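Local coordinates for amino acid ABC transporter, periplasmic amino acid-binding protein (Brucella ovis, PDB 4Z9N) that binds glutathione in the periplasm and probably delivers it, or related amino-acid compounds, to an ABC transporter of the inner membrane, at the interface of chains A and B. Residues are numbered along the deposited sequence; one frame, centred on the assembly and turned at random. Chains: chain A/B, Amino acid ABC transporter, periplasmic amino acid-binding protein.

Contact 1: the interface of chains A and B. Residues chain A 237, 240-241, 316, 323-324, 326; chain B 210.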
ATOM      1  N   ASN A 237      -7.720  -6.794   8.258  1.00  8.59           N
ATOM      2  CA  ASN A 237      -8.559  -6.213   9.308  1.00  9.16           C
ATOM      3  C   ASN A 237      -9.009  -7.294  10.283  1.00 12.32           C
ATOM      4  O   ASN A 237      -9.074  -7.072  11.495  1.00 12.44           O
ATOM      5  CB  ASN A 237      -9.797  -5.517   8.712  1.00  9.33           C
ATOM      6  CG  ASN A 237      -9.521  -4.084   8.297  1.00 11.59           C
ATOM      7  OD1 ASN A 237      -9.518  -3.176   9.136  1.00 12.52           O
ATOM      8  ND2 ASN A 237      -9.291  -3.868   7.000  1.00 13.02           N
ATOM      9  N   GLU A 240      -6.248  -8.043  12.694  1.00 10.39           N
ATOM     10  CA  GLU A 240      -6.047  -6.904  13.597  1.00 12.12           C
ATOM     11  C   GLU A 240      -7.117  -6.886  14.690  1.00 12.45           C
ATOM     12  O   GLU A 240      -6.831  -6.583  15.860  1.00 14.26           O
ATOM     13  CB  GLU A 240      -6.066  -5.570  12.823  1.00 10.61           C
ATOM     14  CG  GLU A 240      -5.748  -4.347  13.729  1.00 11.39           C
ATOM     15  CD  GLU A 240      -6.013  -2.985  13.068  1.00 13.27           C
ATOM     16  OE1 GLU A 240      -5.884  -2.878  11.840  1.00 12.95           O
ATOM     17  OE2 GLU A 240      -6.338  -2.017  13.797  1.00 15.54           O
ATOM     18  N   TYR A 241      -8.349  -7.234  14.319  1.00 12.74           N
ATOM     19  CA  TYR A 241      -9.464  -7.224  15.261  1.00 13.02           C
ATOM     20  C   TYR A 241      -9.641  -8.545  16.035  1.00 17.09           C
ATOM     21  O   TYR A 241     -10.595  -8.698  16.803  1.00 18.23           O
ATOM     22  CB  TYR A 241     -10.766  -6.894  14.524  1.00 14.03           C
ATOM     23  CG  TYR A 241     -10.782  -5.549  13.814  1.00 17.16           C
ATOM     24  CD1 TYR A 241      -9.925  -4.528  14.184  1.00 21.88           C
ATOM     25  CD2 TYR A 241     -11.667  -5.312  12.770  1.00 22.56           C
ATOM     26  CE1 TYR A 241      -9.955  -3.295  13.537  1.00 25.05           C
ATOM     27  CE2 TYR A 241     -11.698  -4.087  12.115  1.00 26.87           C
ATOM     28  CZ  TYR A 241     -10.836  -3.085  12.502  1.00 28.58           C
ATOM     29  OH  TYR A 241     -10.872  -1.867  11.855  1.00 34.38           O
ATOM     30  N   TRP A 316       0.748  -3.777  10.988  1.00 11.25           N
ATOM     31  CA  TRP A 316       1.305  -2.428  11.072  1.00 13.65           C
ATOM     32  C   TRP A 316       1.469  -1.949  12.499  1.00 15.56           C
ATOM     33  O   TRP A 316       2.394  -1.213  12.800  1.00 17.58           O
ATOM     34  CB  TRP A 316       0.400  -1.442  10.319  1.00 11.45           C
ATOM     35  CG  TRP A 316      -0.964  -1.357  10.950  1.00 12.63           C
ATOM     36  CD1 TRP A 316      -1.996  -2.237  10.802  1.00 12.75           C
ATOM     37  CD2 TRP A 316      -1.424  -0.343  11.851  1.00 10.73           C
ATOM     38  NE1 TRP A 316      -3.091  -1.822  11.548  1.00 13.12           N
ATOM     39  CE2 TRP A 316      -2.759  -0.663  12.200  1.00 11.61           C
ATOM     40  CE3 TRP A 316      -0.845   0.816  12.381  1.00 12.96           C
ATOM     41  CZ2 TRP A 316      -3.520   0.138  13.056  1.00 12.83           C
ATOM     42  CZ3 TRP A 316      -1.601   1.607  13.247  1.00 17.72           C
ATOM     43  CH2 TRP A 316      -2.925   1.259  13.574  1.00 20.93           C
ATOM     44  N   TYR A 323      -1.046  -3.394   6.486  1.00  9.15           N
ATOM     45  CA  TYR A 323      -1.948  -2.369   7.003  1.00 12.25           C
ATOM     46  C   TYR A 323      -3.293  -2.536   6.324  1.00 10.42           C
ATOM     47  O   TYR A 323      -3.427  -2.251   5.129  1.00 13.16           O
ATOM     48  CB  TYR A 323      -1.372  -0.968   6.734  1.00 12.31           C
ATOM     49  CG  TYR A 323      -2.219   0.200   7.234  1.00 10.22           C
ATOM     50  CD1 TYR A 323      -3.275   0.716   6.471  1.00 10.66           C
ATOM     51  CD2 TYR A 323      -1.923   0.825   8.437  1.00 12.24           C
ATOM     52  CE1 TYR A 323      -4.026   1.812   6.922  1.00 15.73           C
ATOM     53  CE2 TYR A 323      -2.663   1.898   8.887  1.00 14.57           C
ATOM     54  CZ  TYR A 323      -3.712   2.393   8.126  1.00 13.86           C
ATOM     55  OH  TYR A 323      -4.438   3.485   8.590  1.00 13.09           O
ATOM     56  N   GLY A 324      -4.285  -3.005   7.078  1.00  8.79           N
ATOM     57  CA  GLY A 324      -5.631  -3.152   6.554  1.00 11.26           C
ATOM     58  C   GLY A 324      -6.354  -1.817   6.393  1.00 10.32           C
ATOM     59  O   GLY A 324      -6.692  -1.142   7.371  1.00 10.07           O
ATOM     60  N   PRO A 326      -9.283   0.725   6.044  1.00 10.21           N
ATOM     61  CA  PRO A 326     -10.519   0.535   6.815  1.00 10.99           C
ATOM     62  C   PRO A 326     -11.743   0.164   5.984  1.00 10.94           C
ATOM     63  O   PRO A 326     -12.003   0.727   4.910  1.00 11.41           O
ATOM     64  CB  PRO A 326     -10.732   1.905   7.497  1.00 12.37           C
ATOM     65  CG  PRO A 326      -9.946   2.868   6.666  1.00 12.31           C
ATOM     66  CD  PRO A 326      -8.730   2.080   6.224  1.00 10.75           C
TER
ATOM     67  N   LYS B 210      -8.404   4.229  11.853  1.00 12.71           N
ATOM     68  CA  LYS B 210      -7.380   4.304  10.822  1.00 10.90           C
ATOM     69  C   LYS B 210      -7.817   5.310   9.763  1.00 10.81           C
ATOM     70  O   LYS B 210      -8.938   5.224   9.242  1.00 11.56           O
ATOM     71  CB  LYS B 210      -7.154   2.931  10.180  1.00 10.51           C
ATOM     72  CG  LYS B 210      -6.472   1.934  11.109  1.00 11.97           C
ATOM     73  CD  LYS B 210      -6.315   0.572  10.430  1.00 10.44           C
ATOM     74  CE  LYS B 210      -7.647  -0.167  10.413  1.00 12.30           C
ATOM     75  NZ  LYS B 210      -7.399  -1.611   9.997  1.00 10.87           N
TER
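B:Lys210 pushes its whole side chain into a socket of chain A, in an interface between two copies of a family 3 extracellular solute-binding protein; whether this dimer forms in the periplasm the structure alone does not show. The lysine loses 135 Å² of surface here, more than any other residue of the patch. The socket lies between the C-terminal end of helix 222-240 and the tail segment 323-326.

Charge pairing and hydrogen bonding meet at the ammonium group. NZ of B:Lys210 forms a salt bridge with the A:Glu240 carboxylate oxygen OE1 at 2.7 Å, reaching it on the syn side though tilted out of the carboxylate plane. NZ of B:Lys210 also donates to the amide oxygen OD1 of A:Asn237 at 2.8 Å, from 46° above that carbonyl plane, and to the backbone O of A:Gly324 at 2.8 Å. Two acceptors one turn apart on helix 222-240 and a tail carbonyl thus grip the same nitrogen. A bend at chi3 of B:Lys210 (-76°), in a chain otherwise extended, turns the ammonium group toward them.

A second-shell bond fixes the carboxylate: the indole NE1 of A:Trp316 donates to OE1 of A:Glu240 at 3.0 Å, nearly straight at 169°. This N-H and the lysine approach OE1 from opposite faces of the carboxylate. Such double donation would probably favour a charged glutamate.

Apolar packing lines the shaft. CD of B:Lys210 lies 3.9 Å from CZ2 of A:Trp316 and the same distance from CZ of A:Tyr323. The two rings also brace each other, CD2 of A:Tyr323 standing 3.4 Å above the indole plane toward its rim. CG of A:Pro326 comes 3.6 Å from the carbonyl O of B:Lys210.

Contact 2: the interface of chains A and B. Residues chain A 229-230, 325-326; chain B 91-93, 96.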
ATOM      1  N   ARG A 229      -8.586  -6.605  -4.041  1.00 10.04           N
ATOM      2  CA  ARG A 229      -7.995  -5.693  -3.045  1.00  8.84           C
ATOM      3  C   ARG A 229      -8.693  -5.816  -1.694  1.00 10.42           C
ATOM      4  O   ARG A 229      -8.043  -5.872  -0.645  1.00 13.09           O
ATOM      5  CB  ARG A 229      -8.068  -4.229  -3.524  1.00  8.75           C
ATOM      6  CG  ARG A 229      -7.687  -3.187  -2.431  1.00 11.18           C
ATOM      7  CD  ARG A 229      -7.792  -1.733  -2.947  1.00 13.91           C
ATOM      8  NE  ARG A 229      -7.323  -1.661  -4.322  1.00 23.19           N
ATOM      9  CZ  ARG A 229      -8.090  -1.446  -5.383  1.00 23.98           C
ATOM     10  NH1 ARG A 229      -9.384  -1.217  -5.243  1.00 28.98           N
ATOM     11  NH2 ARG A 229      -7.547  -1.435  -6.587  1.00 28.49           N
ATOM     12  N   TRP A 230     -10.021  -5.874  -1.709  1.00  9.47           N
ATOM     13  CA  TRP A 230     -10.729  -5.870  -0.434  1.00 10.97           C
ATOM     14  C   TRP A 230     -10.797  -7.248   0.225  1.00 13.61           C
ATOM     15  O   TRP A 230     -10.975  -7.324   1.420  1.00 11.51           O
ATOM     16  CB  TRP A 230     -12.120  -5.206  -0.614  1.00 11.03           C
ATOM     17  CG  TRP A 230     -11.839  -3.726  -0.675  1.00 10.51           C
ATOM     18  CD1 TRP A 230     -11.786  -2.932  -1.786  1.00 11.25           C
ATOM     19  CD2 TRP A 230     -11.411  -2.901   0.427  1.00 12.44           C
ATOM     20  NE1 TRP A 230     -11.384  -1.648  -1.437  1.00 11.40           N
ATOM     21  CE2 TRP A 230     -11.169  -1.604  -0.083  1.00 12.20           C
ATOM     22  CE3 TRP A 230     -11.243  -3.131   1.794  1.00  8.99           C
ATOM     23  CZ2 TRP A 230     -10.754  -0.541   0.733  1.00 12.23           C
ATOM     24  CZ3 TRP A 230     -10.842  -2.074   2.611  1.00  9.43           C
ATOM     25  CH2 TRP A 230     -10.595  -0.796   2.074  1.00 13.08           C
ATOM     26  N   ILE A 325      -6.584  -1.423   5.151  1.00 11.52           N
ATOM     27  CA  ILE A 325      -7.305  -0.175   4.867  1.00  9.91           C
ATOM     28  C   ILE A 325      -8.702  -0.341   5.450  1.00 11.30           C
ATOM     29  O   ILE A 325      -9.245  -1.435   5.383  1.00 11.87           O
ATOM     30  CB  ILE A 325      -7.302   0.097   3.352  1.00 11.49           C
ATOM     31  CG1 ILE A 325      -5.862   0.160   2.857  1.00 16.22           C
ATOM     32  CG2 ILE A 325      -8.050   1.400   2.978  1.00 11.97           C
ATOM     33  CD1 ILE A 325      -5.722   0.016   1.341  1.00 17.25           C
ATOM     34  N   PRO A 326      -9.283   0.725   6.044  1.00 10.21           N
ATOM     35  CA  PRO A 326     -10.519   0.535   6.815  1.00 10.99           C
ATOM     36  C   PRO A 326     -11.743   0.164   5.984  1.00 10.94           C
ATOM     37  O   PRO A 326     -12.003   0.727   4.910  1.00 11.41           O
ATOM     38  CB  PRO A 326     -10.732   1.905   7.497  1.00 12.37           C
ATOM     39  CG  PRO A 326      -9.946   2.868   6.666  1.00 12.31           C
ATOM     40  CD  PRO A 326      -8.730   2.080   6.224  1.00 10.75           C
TER
ATOM     41  N   TRP B  91      -8.853   6.857   2.498  1.00 10.71           N
ATOM     42  CA  TRP B  91      -9.179   5.676   1.693  1.00 10.01           C
ATOM     43  C   TRP B  91     -10.021   4.705   2.520  1.00 11.49           C
ATOM     44  O   TRP B  91      -9.552   4.193   3.540  1.00 12.51           O
ATOM     45  CB  TRP B  91      -7.890   4.989   1.247  1.00  8.82           C
ATOM     46  CG  TRP B  91      -8.010   3.882   0.226  1.00  9.80           C
ATOM     47  CD1 TRP B  91      -9.134   3.193  -0.176  1.00 10.54           C
ATOM     48  CD2 TRP B  91      -6.927   3.357  -0.520  1.00  9.09           C
ATOM     49  NE1 TRP B  91      -8.793   2.272  -1.159  1.00 11.58           N
ATOM     50  CE2 TRP B  91      -7.436   2.351  -1.365  1.00 10.34           C
ATOM     51  CE3 TRP B  91      -5.557   3.641  -0.552  1.00 11.73           C
ATOM     52  CZ2 TRP B  91      -6.622   1.643  -2.238  1.00 12.52           C
ATOM     53  CZ3 TRP B  91      -4.755   2.934  -1.412  1.00 14.86           C
ATOM     54  CH2 TRP B  91      -5.289   1.954  -2.255  1.00 14.54           C
ATOM     55  N   THR B  92     -11.257   4.463   2.090  1.00 10.94           N
ATOM     56  CA  THR B  92     -12.136   3.482   2.736  1.00 10.07           C
ATOM     57  C   THR B  92     -12.751   2.612   1.669  1.00 11.74           C
ATOM     58  O   THR B  92     -12.789   2.999   0.497  1.00 12.45           O
ATOM     59  CB  THR B  92     -13.289   4.143   3.513  1.00  9.93           C
ATOM     60  OG1 THR B  92     -14.225   4.702   2.568  1.00 13.43           O
ATOM     61  CG2 THR B  92     -12.753   5.268   4.421  1.00  9.12           C
ATOM     62  N   ILE B  93     -13.293   1.462   2.055  1.00  8.85           N
ATOM     63  CA  ILE B  93     -13.862   0.602   1.026  1.00  9.94           C
ATOM     64  C   ILE B  93     -15.040   1.272   0.284  1.00 11.03           C
ATOM     65  O   ILE B  93     -15.149   1.138  -0.928  1.00 13.12           O
ATOM     66  CB  ILE B  93     -14.277  -0.773   1.601  1.00  8.63           C
ATOM     67  CG1 ILE B  93     -14.679  -1.721   0.467  1.00 11.03           C
ATOM     68  CG2 ILE B  93     -15.427  -0.667   2.621  1.00 11.83           C
ATOM     69  CD1 ILE B  93     -14.888  -3.154   0.944  1.00 15.15           C
ATOM     70  N   ASP B  96     -13.992   3.482  -2.322  1.00 14.61           N
ATOM     71  CA  ASP B  96     -13.285   2.726  -3.365  1.00 15.58           C
ATOM     72  C   ASP B  96     -14.279   2.015  -4.295  1.00 12.10           C
ATOM     73  O   ASP B  96     -14.001   1.777  -5.476  1.00 13.19           O
ATOM     74  CB  ASP B  96     -12.343   1.704  -2.693  1.00 12.44           C
ATOM     75  CG  ASP B  96     -11.132   1.315  -3.547  1.00 13.73           C
ATOM     76  OD1 ASP B  96     -10.937   1.823  -4.678  1.00 14.40           O
ATOM     77  OD2 ASP B  96     -10.325   0.505  -3.024  1.00 12.31           O
TER
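B:Ile93 lies over one face of the A:Trp230 indole, forming the apolar centre of this patch between two copies of a family 3 solute-binding protein. Its CB sits 3.5 Å from the centroid of the six-membered ring, while CG1 covers the five-membered ring, both as CH-pi contacts. With CG1 anti to the backbone N (chi1 -172°), the branch runs across the indole and brings CD1 over the pyrrole side. On the opposite face, toward the rim, lies CG of A:Arg229.

A second aliphatic-aromatic pair has the roles of the chains exchanged. A:Ile325 covers one face of the B:Trp91 ring, its CD1 3.8 Å from the centroid of the six-membered ring and CG2 above the five-membered one. NE of A:Arg229 lies at the edge of this indole, and its CD packs 3.6 Å from CZ2 of B:Trp91, somewhat off the plane.

The amide N of B:Ile93, at the start of helix 93-97, donates to the carbonyl O of A:Pro326 at 3.2 Å.

The polar rim gathers on the carboxylate oxygen OD2 of B:Asp96. A:Trp230 NE1 donates to OD2 of B:Asp96 at 2.9 Å on the anti side, tilted out of the carboxylate plane, with a 157° angle at hydrogen. B:Trp91 NE1 donates from within its own chain to OD2 of B:Asp96 at 3.0 Å, from 75° above the carboxylate plane, steadying it. A:Arg229 NH1 adds a salt bridge to OD2 of B:Asp96 at 3.0 Å, although that oxygen lies well out of the guanidinium plane. Three donors on one oxygen would probably stabilise the ionised aspartate. B:Asp96 also belongs to the sodium site of its own chain.

The C-alpha centres of contact 1 and contact 2 lie about 10 Å apart, and A:Pro326 belongs to both. Helix 222-240 also runs through the pair, supplying its middle to contact 2 and its C-terminal end to contact 1, while the 323-326 tail passes across it. Chain B answers with two segments distant in sequence, the loop at 210 and the stretch 91-96. The patches therefore form one continuous strip, and two-fold symmetry repeats it with the chains exchanged. The C-terminal tail thus contributes to both patches of the deposited dimer.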